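Local atomic coordinates of galactose-1-phosphate uridylyltransferase (Pyrobaculum aerophilum str. IM2, PDB entry 6K9Z), a protein that probably transfers a uridylyl group between UDP-glucose and galactose 1-phosphate in carbohydrate metabolism, and binds zinc. Residues Leu48-Pro53 with Gly75-Val80; Ala119-Phe124 with Pro147-Arg152; Phe125-Lys130 with Phe140-Ile145; Tyr247-His252 with Leu265-Tyr270. The protein carries 1 engineered substitution. One frame throughout, in Å; residues are numbered along the deposited sequence.

Contact 1 (Leu48-Pro53 with Gly75-Val80); sequences LPNRYP and GSSLVV. With UDP (uridine-5'-diphosphate), chain G.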
# COMPACT_ATOMS: atom_id res chain seq x y z
N LEU A 48 -4.02 23.53 -11.91
CA LEU A 48 -4.40 24.54 -10.91
C LEU A 48 -4.10 24.05 -9.51
O LEU A 48 -3.92 22.86 -9.28
CB LEU A 48 -5.86 24.95 -11.10
CG LEU A 48 -6.94 23.90 -10.94
CD1 LEU A 48 -7.23 23.68 -9.46
CD2 LEU A 48 -8.20 24.46 -11.59
N PRO A 49 -3.89 25.01 -8.61
CA PRO A 49 -3.50 24.69 -7.25
C PRO A 49 -4.56 23.84 -6.55
O PRO A 49 -5.72 24.11 -6.71
CB PRO A 49 -3.42 26.06 -6.56
CG PRO A 49 -3.10 27.02 -7.67
CD PRO A 49 -3.82 26.45 -8.87
N ASN A 50 -4.12 22.81 -5.82
CA ASN A 50 -5.08 21.97 -5.06
C ASN A 50 -5.64 22.84 -3.92
O ASN A 50 -4.86 23.55 -3.29
CB ASN A 50 -4.42 20.70 -4.52
CG ASN A 50 -5.43 19.68 -4.03
OD1 ASN A 50 -6.19 19.95 -3.11
ND2 ASN A 50 -5.43 18.51 -4.65
N ARG A 51 -6.95 22.75 -3.67
CA ARG A 51 -7.63 23.53 -2.60
C ARG A 51 -7.05 23.15 -1.24
O ARG A 51 -6.97 24.02 -0.36
CB ARG A 51 -9.15 23.33 -2.70
CG ARG A 51 -9.88 23.39 -1.37
CD ARG A 51 -11.36 23.64 -1.55
NE ARG A 51 -11.61 24.97 -2.10
CZ ARG A 51 -11.94 26.03 -1.38
NH1 ARG A 51 -12.14 27.19 -1.98
NH2 ARG A 51 -12.07 25.93 -0.07
N TYR A 52 -6.73 21.87 -1.05
CA TYR A 52 -6.15 21.37 0.22
C TYR A 52 -4.77 20.79 -0.12
O TYR A 52 -4.67 19.57 -0.33
CB TYR A 52 -7.07 20.33 0.84
CG TYR A 52 -8.51 20.77 0.92
CD1 TYR A 52 -8.92 21.67 1.89
CD2 TYR A 52 -9.45 20.33 -0.00
CE1 TYR A 52 -10.24 22.10 1.95
CE2 TYR A 52 -10.76 20.75 0.05
CZ TYR A 52 -11.16 21.64 1.03
OH TYR A 52 -12.45 22.06 1.10
N PRO A 53 -3.75 21.65 -0.15
CA PRO A 53 -2.43 21.20 -0.57
C PRO A 53 -1.62 20.51 0.52
O PRO A 53 -1.59 20.99 1.65
CB PRO A 53 -1.75 22.50 -0.99
CG PRO A 53 -2.40 23.57 -0.17
CD PRO A 53 -3.82 23.09 0.07
N GLY A 75 6.73 22.64 -1.53
CA GLY A 75 6.36 22.09 -2.83
C GLY A 75 5.06 22.65 -3.35
O GLY A 75 4.70 23.80 -3.00
N SER A 76 4.46 21.93 -4.29
CA SER A 76 3.19 22.32 -4.95
C SER A 76 2.35 21.07 -5.05
O SER A 76 2.91 19.98 -5.36
CB SER A 76 3.36 22.92 -6.32
OG SER A 76 4.30 23.94 -6.30
N SER A 77 1.07 21.23 -4.84
CA SER A 77 0.05 20.17 -5.08
C SER A 77 -0.93 20.74 -6.10
O SER A 77 -1.48 21.83 -5.84
CB SER A 77 -0.60 19.77 -3.83
OG SER A 77 -1.65 18.88 -4.14
N LEU A 78 -0.98 20.11 -7.28
CA LEU A 78 -1.69 20.60 -8.46
C LEU A 78 -2.74 19.57 -8.90
O LEU A 78 -2.52 18.36 -8.76
CB LEU A 78 -0.69 20.88 -9.58
CG LEU A 78 0.44 21.87 -9.28
CD1 LEU A 78 1.40 21.91 -10.48
CD2 LEU A 78 -0.08 23.23 -8.96
N VAL A 79 -3.81 20.08 -9.44
CA VAL A 79 -4.89 19.30 -10.09
C VAL A 79 -4.76 19.55 -11.58
O VAL A 79 -4.70 20.72 -12.02
CB VAL A 79 -6.28 19.66 -9.56
CG1 VAL A 79 -7.34 18.89 -10.32
CG2 VAL A 79 -6.38 19.40 -8.08
N VAL A 80 -4.74 18.47 -12.33
CA VAL A 80 -4.75 18.52 -13.82
C VAL A 80 -6.21 18.25 -14.22
O VAL A 80 -6.64 17.07 -14.13
CB VAL A 80 -3.82 17.46 -14.41
CG1 VAL A 80 -3.86 17.45 -15.94
CG2 VAL A 80 -2.38 17.61 -13.87
N1 UDP G . -9.88 19.21 -4.91
C2 UDP G . -9.62 20.57 -5.14
N3 UDP G . -10.58 21.48 -5.03
C4 UDP G . -11.78 21.10 -4.65
C5 UDP G . -12.08 19.79 -4.39
C6 UDP G . -11.08 18.86 -4.52
O2 UDP G . -8.55 20.98 -5.49
O4 UDP G . -12.67 21.93 -4.56
C1' UDP G . -8.87 18.17 -4.96
C2' UDP G . -8.86 17.69 -3.51
O2' UDP G . -8.40 18.58 -2.51
C3' UDP G . -8.03 16.45 -3.57
C4' UDP G . -8.46 15.87 -4.85
O4' UDP G . -9.17 16.91 -5.54
O3' UDP G . -6.66 16.65 -3.52
C5' UDP G . -9.22 14.69 -4.27
O5' UDP G . -8.34 13.79 -3.54
PA UDP G . -7.60 13.84 -2.07
O1A UDP G . -8.43 14.52 -1.00
O2A UDP G . -7.48 12.40 -1.69
O3A UDP G . -6.15 14.54 -2.33
PB UDP G . -5.06 15.19 -1.43
O1B UDP G . -5.79 16.26 -0.90
O2B UDP G . -3.92 15.56 -2.28
O3B UDP G . -4.74 14.27 -0.41
O HOH W 1 -2.93 17.62 -6.15
O HOH W 2 -2.96 18.06 -1.97

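Contact 2 (Ala119-Phe124 with Pro147-Arg152); sequences AAYFLF and PVVPPR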
# COMPACT_ATOMS: atom_id res chain seq x y z
N ALA A 119 12.59 21.60 -5.67
CA ALA A 119 11.75 20.46 -6.10
C ALA A 119 12.65 19.25 -6.35
O ALA A 119 13.37 19.22 -7.37
CB ALA A 119 10.96 20.85 -7.32
N ALA A 120 12.61 18.25 -5.49
CA ALA A 120 13.34 16.97 -5.67
C ALA A 120 12.63 16.02 -6.63
O ALA A 120 13.28 15.17 -7.29
CB ALA A 120 13.55 16.30 -4.33
N TYR A 121 11.30 16.11 -6.74
CA TYR A 121 10.51 15.08 -7.45
C TYR A 121 9.22 15.68 -8.01
O TYR A 121 8.56 16.49 -7.34
CB TYR A 121 10.24 13.87 -6.54
CG TYR A 121 10.00 12.66 -7.38
CD1 TYR A 121 11.06 11.90 -7.85
CD2 TYR A 121 8.70 12.30 -7.76
CE1 TYR A 121 10.84 10.81 -8.67
CE2 TYR A 121 8.48 11.22 -8.60
CZ TYR A 121 9.56 10.51 -9.08
OH TYR A 121 9.39 9.43 -9.90
N PHE A 122 8.87 15.23 -9.20
CA PHE A 122 7.60 15.56 -9.86
C PHE A 122 6.81 14.25 -9.92
O PHE A 122 7.17 13.38 -10.74
CB PHE A 122 7.87 16.20 -11.22
CG PHE A 122 6.64 16.70 -11.95
CD1 PHE A 122 5.86 15.81 -12.69
CD2 PHE A 122 6.34 18.06 -11.98
CE1 PHE A 122 4.78 16.29 -13.43
CE2 PHE A 122 5.29 18.52 -12.74
CZ PHE A 122 4.52 17.64 -13.50
N LEU A 123 5.77 14.12 -9.10
CA LEU A 123 4.96 12.89 -9.03
C LEU A 123 3.60 13.17 -9.72
O LEU A 123 2.77 13.91 -9.14
CB LEU A 123 4.72 12.46 -7.59
CG LEU A 123 3.87 11.18 -7.45
CD1 LEU A 123 4.63 9.95 -7.96
CD2 LEU A 123 3.45 10.96 -6.00
N PHE A 124 3.37 12.55 -10.87
CA PHE A 124 2.07 12.59 -11.60
C PHE A 124 1.31 11.28 -11.32
O PHE A 124 1.91 10.20 -11.51
CB PHE A 124 2.37 12.75 -13.09
CG PHE A 124 1.17 12.71 -13.98
CD1 PHE A 124 0.16 13.62 -13.84
CD2 PHE A 124 1.11 11.85 -15.07
CE1 PHE A 124 -0.96 13.58 -14.63
CE2 PHE A 124 0.00 11.84 -15.91
CZ PHE A 124 -1.04 12.70 -15.67
N PRO A 147 9.71 17.92 -2.00
CA PRO A 147 11.09 18.13 -1.57
C PRO A 147 11.86 16.83 -1.30
O PRO A 147 13.00 16.95 -0.89
CB PRO A 147 10.90 18.92 -0.26
CG PRO A 147 9.63 18.32 0.31
CD PRO A 147 8.76 18.01 -0.88
N VAL A 148 11.21 15.67 -1.46
CA VAL A 148 11.73 14.31 -1.16
C VAL A 148 11.39 13.45 -2.35
O VAL A 148 10.42 13.75 -3.10
CB VAL A 148 11.12 13.72 0.13
CG1 VAL A 148 11.63 14.39 1.38
CG2 VAL A 148 9.63 13.73 0.08
N VAL A 149 12.14 12.39 -2.53
CA VAL A 149 11.83 11.35 -3.53
C VAL A 149 10.84 10.38 -2.89
O VAL A 149 11.03 9.90 -1.77
CB VAL A 149 13.09 10.61 -4.00
CG1 VAL A 149 12.75 9.49 -4.95
CG2 VAL A 149 14.08 11.58 -4.61
N PRO A 150 9.73 10.11 -3.55
CA PRO A 150 8.80 9.11 -3.00
C PRO A 150 9.46 7.77 -2.68
O PRO A 150 10.25 7.26 -3.50
CB PRO A 150 7.81 8.95 -4.14
CG PRO A 150 7.82 10.29 -4.86
CD PRO A 150 9.27 10.72 -4.81
N PRO A 151 9.21 7.17 -1.49
CA PRO A 151 9.94 5.97 -1.08
C PRO A 151 9.91 4.82 -2.09
O PRO A 151 10.95 4.18 -2.25
CB PRO A 151 9.32 5.59 0.28
CG PRO A 151 8.94 6.95 0.84
CD PRO A 151 8.41 7.72 -0.36
N ARG A 152 8.79 4.59 -2.77
CA ARG A 152 8.71 3.44 -3.70
C ARG A 152 9.66 3.70 -4.88
O ARG A 152 10.36 2.80 -5.31
CB ARG A 152 7.28 3.21 -4.19
CG ARG A 152 7.18 2.11 -5.24
CD ARG A 152 5.78 1.60 -5.61
NE ARG A 152 5.30 0.95 -4.44
CZ ARG A 152 5.61 -0.27 -4.09
NH1 ARG A 152 6.29 -1.04 -4.89
NH2 ARG A 152 5.16 -0.74 -2.94

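Contact 3 (Phe125-Lys130 with Phe140-Ile145); sequences FRNKGK and FSQIYI. Engineered in segment 140-145: Phe-140 (natural residue His). With UDP (uridine-5'-diphosphate), chain G.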
# COMPACT_ATOMS: atom_id res chain seq x y z
N PHE A 125 0.06 11.36 -10.89
CA PHE A 125 -0.74 10.15 -10.61
C PHE A 125 -2.20 10.42 -10.91
O PHE A 125 -2.59 11.57 -11.05
CB PHE A 125 -0.53 9.61 -9.20
CG PHE A 125 -0.98 10.51 -8.09
CD1 PHE A 125 -0.17 11.54 -7.65
CD2 PHE A 125 -2.23 10.33 -7.51
CE1 PHE A 125 -0.58 12.35 -6.60
CE2 PHE A 125 -2.66 11.16 -6.49
CZ PHE A 125 -1.84 12.17 -6.03
N ARG A 126 -2.96 9.33 -11.05
CA ARG A 126 -4.37 9.44 -11.36
C ARG A 126 -5.08 8.35 -10.58
O ARG A 126 -4.69 7.20 -10.70
CB ARG A 126 -4.60 9.34 -12.87
CG ARG A 126 -6.03 9.68 -13.31
CD ARG A 126 -6.18 9.55 -14.85
NE ARG A 126 -7.29 10.34 -15.34
CZ ARG A 126 -8.58 9.97 -15.32
NH1 ARG A 126 -8.94 8.78 -14.85
NH2 ARG A 126 -9.53 10.83 -15.68
N ASN A 127 -6.13 8.73 -9.85
CA ASN A 127 -7.03 7.75 -9.20
C ASN A 127 -8.35 7.77 -9.95
O ASN A 127 -8.85 8.86 -10.22
CB ASN A 127 -7.26 8.08 -7.73
CG ASN A 127 -5.97 8.04 -6.95
OD1 ASN A 127 -5.22 7.07 -7.08
ND2 ASN A 127 -5.73 9.06 -6.12
N LYS A 128 -8.93 6.58 -10.24
CA LYS A 128 -10.18 6.55 -11.03
C LYS A 128 -11.13 5.56 -10.38
O LYS A 128 -10.74 4.41 -10.17
CB LYS A 128 -9.86 6.15 -12.48
CG LYS A 128 -11.04 6.27 -13.42
CD LYS A 128 -11.97 5.07 -13.47
CE LYS A 128 -13.02 5.22 -14.56
NZ LYS A 128 -13.66 3.91 -14.86
N GLY A 129 -12.32 6.01 -10.03
CA GLY A 129 -13.38 5.12 -9.55
C GLY A 129 -13.87 5.50 -8.16
O GLY A 129 -13.08 5.67 -7.23
N LYS A 130 -15.18 5.58 -8.01
CA LYS A 130 -15.79 5.83 -6.68
C LYS A 130 -15.30 4.74 -5.69
O LYS A 130 -15.13 5.04 -4.48
CB LYS A 130 -17.31 5.85 -6.82
CG LYS A 130 -17.82 7.06 -7.59
CD LYS A 130 -19.32 7.09 -7.87
CE LYS A 130 -19.70 8.19 -8.87
NZ LYS A 130 -21.16 8.47 -8.85
N PHE A 140 -9.88 14.11 -13.93
CA PHE A 140 -8.70 14.86 -13.43
C PHE A 140 -7.63 13.87 -12.97
O PHE A 140 -7.92 12.70 -12.59
CB PHE A 140 -9.05 15.84 -12.31
CG PHE A 140 -9.31 15.19 -10.98
CD1 PHE A 140 -10.55 14.66 -10.70
CD2 PHE A 140 -8.31 15.07 -10.03
CE1 PHE A 140 -10.80 14.03 -9.49
CE2 PHE A 140 -8.55 14.43 -8.82
CZ PHE A 140 -9.79 13.90 -8.56
N SER A 141 -6.43 14.40 -12.91
CA SER A 141 -5.25 13.75 -12.32
C SER A 141 -4.56 14.75 -11.37
O SER A 141 -5.00 15.88 -11.25
CB SER A 141 -4.36 13.18 -13.43
OG SER A 141 -4.26 14.03 -14.54
N GLN A 142 -3.45 14.35 -10.77
CA GLN A 142 -2.81 15.13 -9.71
C GLN A 142 -1.31 15.17 -9.98
O GLN A 142 -0.75 14.20 -10.50
CB GLN A 142 -3.13 14.55 -8.32
CG GLN A 142 -4.61 14.70 -7.90
CD GLN A 142 -4.81 14.36 -6.45
OE1 GLN A 142 -4.33 15.05 -5.52
NE2 GLN A 142 -5.54 13.30 -6.24
N ILE A 143 -0.70 16.27 -9.57
CA ILE A 143 0.77 16.39 -9.48
C ILE A 143 1.16 16.81 -8.05
O ILE A 143 0.59 17.80 -7.55
CB ILE A 143 1.28 17.43 -10.48
CG1 ILE A 143 0.98 17.06 -11.94
CG2 ILE A 143 2.78 17.63 -10.26
CD1 ILE A 143 0.93 18.24 -12.89
N TYR A 144 2.12 16.13 -7.45
CA TYR A 144 2.81 16.63 -6.25
C TYR A 144 4.23 16.95 -6.69
O TYR A 144 4.92 16.06 -7.23
CB TYR A 144 2.87 15.61 -5.12
CG TYR A 144 1.58 15.15 -4.48
CD1 TYR A 144 0.39 15.87 -4.55
CD2 TYR A 144 1.58 13.97 -3.74
CE1 TYR A 144 -0.76 15.43 -3.92
CE2 TYR A 144 0.44 13.53 -3.09
CZ TYR A 144 -0.73 14.26 -3.18
OH TYR A 144 -1.88 13.84 -2.58
N ILE A 145 4.64 18.18 -6.49
CA ILE A 145 6.05 18.60 -6.63
C ILE A 145 6.60 18.61 -5.20
O ILE A 145 6.10 19.37 -4.38
CB ILE A 145 6.14 19.99 -7.32
CG1 ILE A 145 5.51 19.93 -8.72
CG2 ILE A 145 7.57 20.42 -7.40
CD1 ILE A 145 5.41 21.21 -9.45
N1 UDP G . -9.88 19.21 -4.91
C2 UDP G . -9.62 20.57 -5.14
N3 UDP G . -10.58 21.48 -5.03
C4 UDP G . -11.78 21.10 -4.65
C5 UDP G . -12.08 19.79 -4.39
C6 UDP G . -11.08 18.86 -4.52
O2 UDP G . -8.55 20.98 -5.49
O4 UDP G . -12.67 21.93 -4.56
C1' UDP G . -8.87 18.17 -4.96
C2' UDP G . -8.86 17.69 -3.51
O2' UDP G . -8.40 18.58 -2.51
C3' UDP G . -8.03 16.45 -3.57
C4' UDP G . -8.46 15.87 -4.85
O4' UDP G . -9.17 16.91 -5.54
O3' UDP G . -6.66 16.65 -3.52
C5' UDP G . -9.22 14.69 -4.27
O5' UDP G . -8.34 13.79 -3.54
PA UDP G . -7.60 13.84 -2.07
O1A UDP G . -8.43 14.52 -1.00
O2A UDP G . -7.48 12.40 -1.69
O3A UDP G . -6.15 14.54 -2.33
PB UDP G . -5.06 15.19 -1.43
O1B UDP G . -5.79 16.26 -0.90
O2B UDP G . -3.92 15.56 -2.28
O3B UDP G . -4.74 14.27 -0.41
O HOH W 3 -6.76 11.55 -9.72
O HOH W 4 -9.62 10.72 -12.01

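Contact 4 (Tyr247-His252 with Leu265-Tyr270); sequences YIMVLH and LHFEIY. With FE (Fe (III) ion), chain E.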
# COMPACT_ATOMS: atom_id res chain seq x y z
N TYR A 247 -9.10 2.14 -11.21
CA TYR A 247 -7.65 1.91 -11.36
C TYR A 247 -6.88 3.10 -10.78
O TYR A 247 -7.45 4.22 -10.56
CB TYR A 247 -7.24 1.69 -12.82
CG TYR A 247 -7.42 2.90 -13.70
CD1 TYR A 247 -6.44 3.86 -13.76
CD2 TYR A 247 -8.56 3.07 -14.45
CE1 TYR A 247 -6.58 5.00 -14.53
CE2 TYR A 247 -8.72 4.20 -15.24
CZ TYR A 247 -7.74 5.17 -15.25
OH TYR A 247 -7.88 6.32 -15.98
N ILE A 248 -5.59 2.83 -10.61
CA ILE A 248 -4.56 3.77 -10.16
C ILE A 248 -3.54 3.83 -11.28
O ILE A 248 -3.17 2.78 -11.79
CB ILE A 248 -3.94 3.29 -8.86
CG1 ILE A 248 -4.99 3.36 -7.75
CG2 ILE A 248 -2.68 4.05 -8.56
CD1 ILE A 248 -4.86 2.28 -6.73
N MET A 249 -3.11 5.02 -11.62
CA MET A 249 -1.96 5.20 -12.54
C MET A 249 -0.92 6.12 -11.93
O MET A 249 -1.30 7.10 -11.31
CB MET A 249 -2.43 5.78 -13.87
CG MET A 249 -1.26 6.02 -14.81
SD MET A 249 -1.85 6.23 -16.51
CE MET A 249 -2.42 7.92 -16.37
N VAL A 250 0.36 5.73 -12.01
CA VAL A 250 1.46 6.54 -11.46
C VAL A 250 2.59 6.54 -12.49
O VAL A 250 2.83 5.55 -13.12
CB VAL A 250 1.89 6.03 -10.07
CG1 VAL A 250 2.42 4.62 -10.12
CG2 VAL A 250 2.85 6.97 -9.35
N LEU A 251 3.23 7.67 -12.59
CA LEU A 251 4.45 7.86 -13.41
C LEU A 251 5.68 7.69 -12.52
O LEU A 251 5.88 8.52 -11.64
CB LEU A 251 4.44 9.25 -14.04
CG LEU A 251 5.73 9.62 -14.80
CD1 LEU A 251 6.06 8.54 -15.82
CD2 LEU A 251 5.56 10.99 -15.47
N HIS A 252 6.47 6.68 -12.77
CA HIS A 252 7.77 6.43 -12.11
C HIS A 252 8.82 7.02 -13.05
O HIS A 252 9.01 6.45 -14.13
CB HIS A 252 7.94 4.93 -11.90
CG HIS A 252 7.14 4.42 -10.76
ND1 HIS A 252 7.17 3.08 -10.38
CD2 HIS A 252 6.38 5.08 -9.86
CE1 HIS A 252 6.41 2.94 -9.31
NE2 HIS A 252 5.88 4.13 -8.95
N LEU A 265 11.89 5.77 -17.35
CA LEU A 265 10.58 6.16 -16.81
C LEU A 265 9.55 5.14 -17.24
O LEU A 265 9.72 4.44 -18.31
CB LEU A 265 10.18 7.56 -17.27
CG LEU A 265 9.99 7.79 -18.76
CD1 LEU A 265 8.66 7.32 -19.31
CD2 LEU A 265 10.11 9.30 -19.05
N HIS A 266 8.45 5.00 -16.59
CA HIS A 266 7.36 4.06 -16.98
C HIS A 266 6.10 4.51 -16.25
O HIS A 266 6.23 5.04 -15.10
CB HIS A 266 7.73 2.60 -16.67
CG HIS A 266 8.31 2.40 -15.29
ND1 HIS A 266 9.63 2.74 -14.97
CD2 HIS A 266 7.78 1.87 -14.18
CE1 HIS A 266 9.85 2.43 -13.69
NE2 HIS A 266 8.78 1.85 -13.20
N PHE A 267 4.94 4.27 -16.85
CA PHE A 267 3.64 4.39 -16.19
C PHE A 267 3.28 3.02 -15.60
O PHE A 267 3.44 2.01 -16.31
CB PHE A 267 2.56 4.90 -17.13
CG PHE A 267 2.76 6.34 -17.55
CD1 PHE A 267 3.65 6.64 -18.58
CD2 PHE A 267 2.10 7.36 -16.90
CE1 PHE A 267 3.81 7.96 -19.00
CE2 PHE A 267 2.24 8.66 -17.36
CZ PHE A 267 3.15 8.98 -18.33
N GLU A 268 2.87 3.00 -14.32
CA GLU A 268 2.29 1.77 -13.73
C GLU A 268 0.78 2.01 -13.64
O GLU A 268 0.36 3.04 -13.09
CB GLU A 268 2.94 1.36 -12.43
CG GLU A 268 4.44 1.20 -12.50
CD GLU A 268 5.09 0.59 -11.30
OE1 GLU A 268 6.23 0.11 -11.44
OE2 GLU A 268 4.48 0.64 -10.22
N ILE A 269 0.00 1.04 -14.09
CA ILE A 269 -1.46 1.07 -13.96
C ILE A 269 -1.88 -0.16 -13.14
O ILE A 269 -1.56 -1.29 -13.57
CB ILE A 269 -2.12 1.12 -15.34
CG1 ILE A 269 -1.76 2.34 -16.17
CG2 ILE A 269 -3.61 1.01 -15.20
CD1 ILE A 269 -2.02 2.12 -17.66
N TYR A 270 -2.63 0.07 -12.07
CA TYR A 270 -3.17 -0.96 -11.16
C TYR A 270 -4.67 -0.97 -11.35
O TYR A 270 -5.30 -0.12 -10.81
CB TYR A 270 -2.78 -0.68 -9.72
CG TYR A 270 -1.37 -0.26 -9.46
CD1 TYR A 270 -0.30 -0.74 -10.18
CD2 TYR A 270 -1.11 0.58 -8.40
CE1 TYR A 270 1.01 -0.39 -9.87
CE2 TYR A 270 0.18 0.99 -8.08
CZ TYR A 270 1.25 0.52 -8.85
OH TYR A 270 2.51 0.94 -8.52
FE FE E . 8.18 1.24 -11.15
O HOH W 5 8.94 -0.83 -11.54

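Contact 1 (Leu48-Pro53 with Gly75-Val80)
Backbone bonds join Leu-48 to Val-79 as an antiparallel hydrogen-bonded pair: Leu-48 N gives to Val-79 O at 2.9 Å, and Val-79 N returns a bond to Leu-48 O at 2.8 Å. Strand 46-49 ends after Pro-49, yet Asn-50 N still gives to Ser-77 O at 2.8 Å, which keeps the turn tied to strand 76-81. Apolar contact is modest. Leu-48 and Val-79 lie side by side, with Leu-48 CD1 4.1 Å from Val-79 CB, while Leu-78 CD2 comes up to Pro-49 CA. The polar work falls to Asn-50, whose CG is anti to its backbone N (chi1 -166°). Its OD1 accepts from Tyr-52 N at 2.9 Å, in the amide plane on a lone pair, closing an Asx turn; OD1 also takes the ribose hydroxyl UDP O2' at 2.7 Å. Asn-50 ND2 gives to UDP O3', at a modelled length too short to trust, and to a water that also accepts from Ser-77 OG and gives to Leu-78 O. A second water joins Ser-77 OG to the phosphate oxygen UDP O2B. Arg-51 N meets uracil O2 of UDP at 3.0 Å, almost straight at 174°. With OD1 gripped by Tyr-52 N and UDP O2', and ND2 by the water, the Asn-50 amide is probably held in its rotation, and the turn reads uracil and ribose through neutral donors and acceptors.

Contact 2 (Ala119-Phe124 with Pro147-Arg152)
Tyr-121 reaches Pro-150 because its CG stands anti to the backbone N (chi1 -155°), and chi2 of 85° turns the ring to present a face to the proline. Val-149 likewise has CG1 anti to its backbone N, and this methyl comes 4.1 Å from Tyr-121 CD1. Pro-150 CD sits over the tyrosine face, 3.5 Å from the ring centroid, as a CH-pi contact displaced toward the rim; its nearest ring atom is Tyr-121 CG at 3.3 Å. Pro-150 CG continues the cover over the same ring, 3.6 Å from Tyr-121 CD2. Just before the strand, Ala-120 CB presses on the backbone of Pro-147, 3.5 Å from Pro-147 C. Val-148 O lies 3.4 Å from Tyr-121 CB and is buried without a polar partner in the model. The phenol end of Tyr-121 is held elsewhere, by a hydrogen bond from OH to Gln-253 O. Ala-120 and Tyr-121 both face Leu-146, a classic beta bulge where strand 121-128 begins beside strand 140-146. Pro-150 is the N-cap residue of helix 151-167, whose Val-153 also touches Tyr-121. The contact therefore seats the start of that helix against one face of strand 121-128, while Phe-122 packs on helix 96-114 and Ala-289 of the second subunit meets Leu-123 and Pro-150.

Contact 3 (Phe125-Lys130 with Phe140-Ile145)
The beta hairpin of strands 121-128 and 140-146 carries this contact, with Phe-125 and Gln-142 as its antiparallel hydrogen-bonded pair. Phe-125 N gives to Gln-142 O at 3.0 Å, and Gln-142 N to Phe-125 O at 2.9 Å. Farther along, a water takes over: it gives to Asn-127 O and to Phe-140 O, both at 2.7 Å. Phe-125 has CG between its backbone N and carbonyl carbon (chi1 65°), a placement from which the ring reaches Gln-142. One face of that ring takes Gln-142 CB as a CH-pi contact, with Phe-125 CZ 3.5 Å from Gln-142 CB. The edge of the same ring points into the face of Tyr-144 in an edge-to-face pair, planes at 71° and centroids 5.0 Å apart; Phe-125 CE1 stands over the tyrosine centre. Tyr-144 OH gives to UDP O2B at 2.7 Å. An alanine in place of Tyr-144 would probably cost O2B this hydroxyl donor and leave the Phe-125 edge facing a gap. Arg-126 passes one guanidinium face over Phe-140 O and forms a salt bridge with Glu-82, which also bonds Ser-141 OG. Phe-140 is engineered; the natural histidine is predicted to form the uridylylated intermediate. The hairpin belongs to the half-barrel sheet of this enzyme, with nucleotide-binding residues on the face that holds Gln-142 and Tyr-144.

Contact 4 (Tyr247-His252 with Leu265-Tyr270)
Glu-268 OE2 accepts from Tyr-270 OH at 2.6 Å and lies 3.1 Å from His-252 CE1 across the strands, while Glu-268 OE1 binds the iron(III) ion at 2.3 Å. The site sits on two neighbouring antiparallel strands of the half-barrel sheet, 247-252 and 266-270, whose N-to-C directions are 168° apart and whose three hydrogen-bonded pairs are Ile-248 with Tyr-270, Val-250 with Glu-268 and His-252 with His-266. His-252 ND1 binds iron at 2.2 Å, and so does His-266 NE2, also at 2.2 Å; Glu-156 and a water are further ligands. With CG between its backbone N and carbonyl carbon (chi1 47°), His-266 brings its ring up to His-252, whose CB lies over one face; the two ring planes are nearly perpendicular, at 86°. Second-shell bonds would steady both rings: His-266 ND1 is bonded to His-264 O, and His-252 NE2 to Gly-288 O of the second subunit. On the other face of the sheet, Leu-251 CD1 lies over the centre of the Phe-267 ring, 3.9 Å from its centroid, a CH-pi contact. Met-249 SD approaches that ring obliquely, 4.1 Å from Phe-267 CD2, a Met-aromatic contact. Met-249, Phe-267 and Ile-269 all pack on helix 220-240. An alanine in place of Phe-267 would probably leave Leu-251 CD1 and the Met-249 sulfur beside a gap facing that helix. Back on the iron side, Ile-248 CG2 rests 3.8 Å from Tyr-270 CD2.

In the fold
All four contacts reach one antiparallel sheet. Across it run strands 46-49 and 76-81 (contact 1), then 140-146 and 121-128 (contact 3), then 247-252 and 266-271 (contact 4); contact 2 packs the start of 121-128 against the lead-in to helix 151-167. Along the chain contact 1 comes first, contact 3 falls within the span of contact 2, and contact 4 follows. Centres of contacts 1 and 3 lie about 11 Å apart, as do those of 3 and 4, while 1 and 4 are about 20 Å apart. Contacts 1 and 3 share UDP; contact 4 holds iron. The sheet thus carries the nucleotide and iron sites, and contacts 2, 3 and 4 also touch the second subunit.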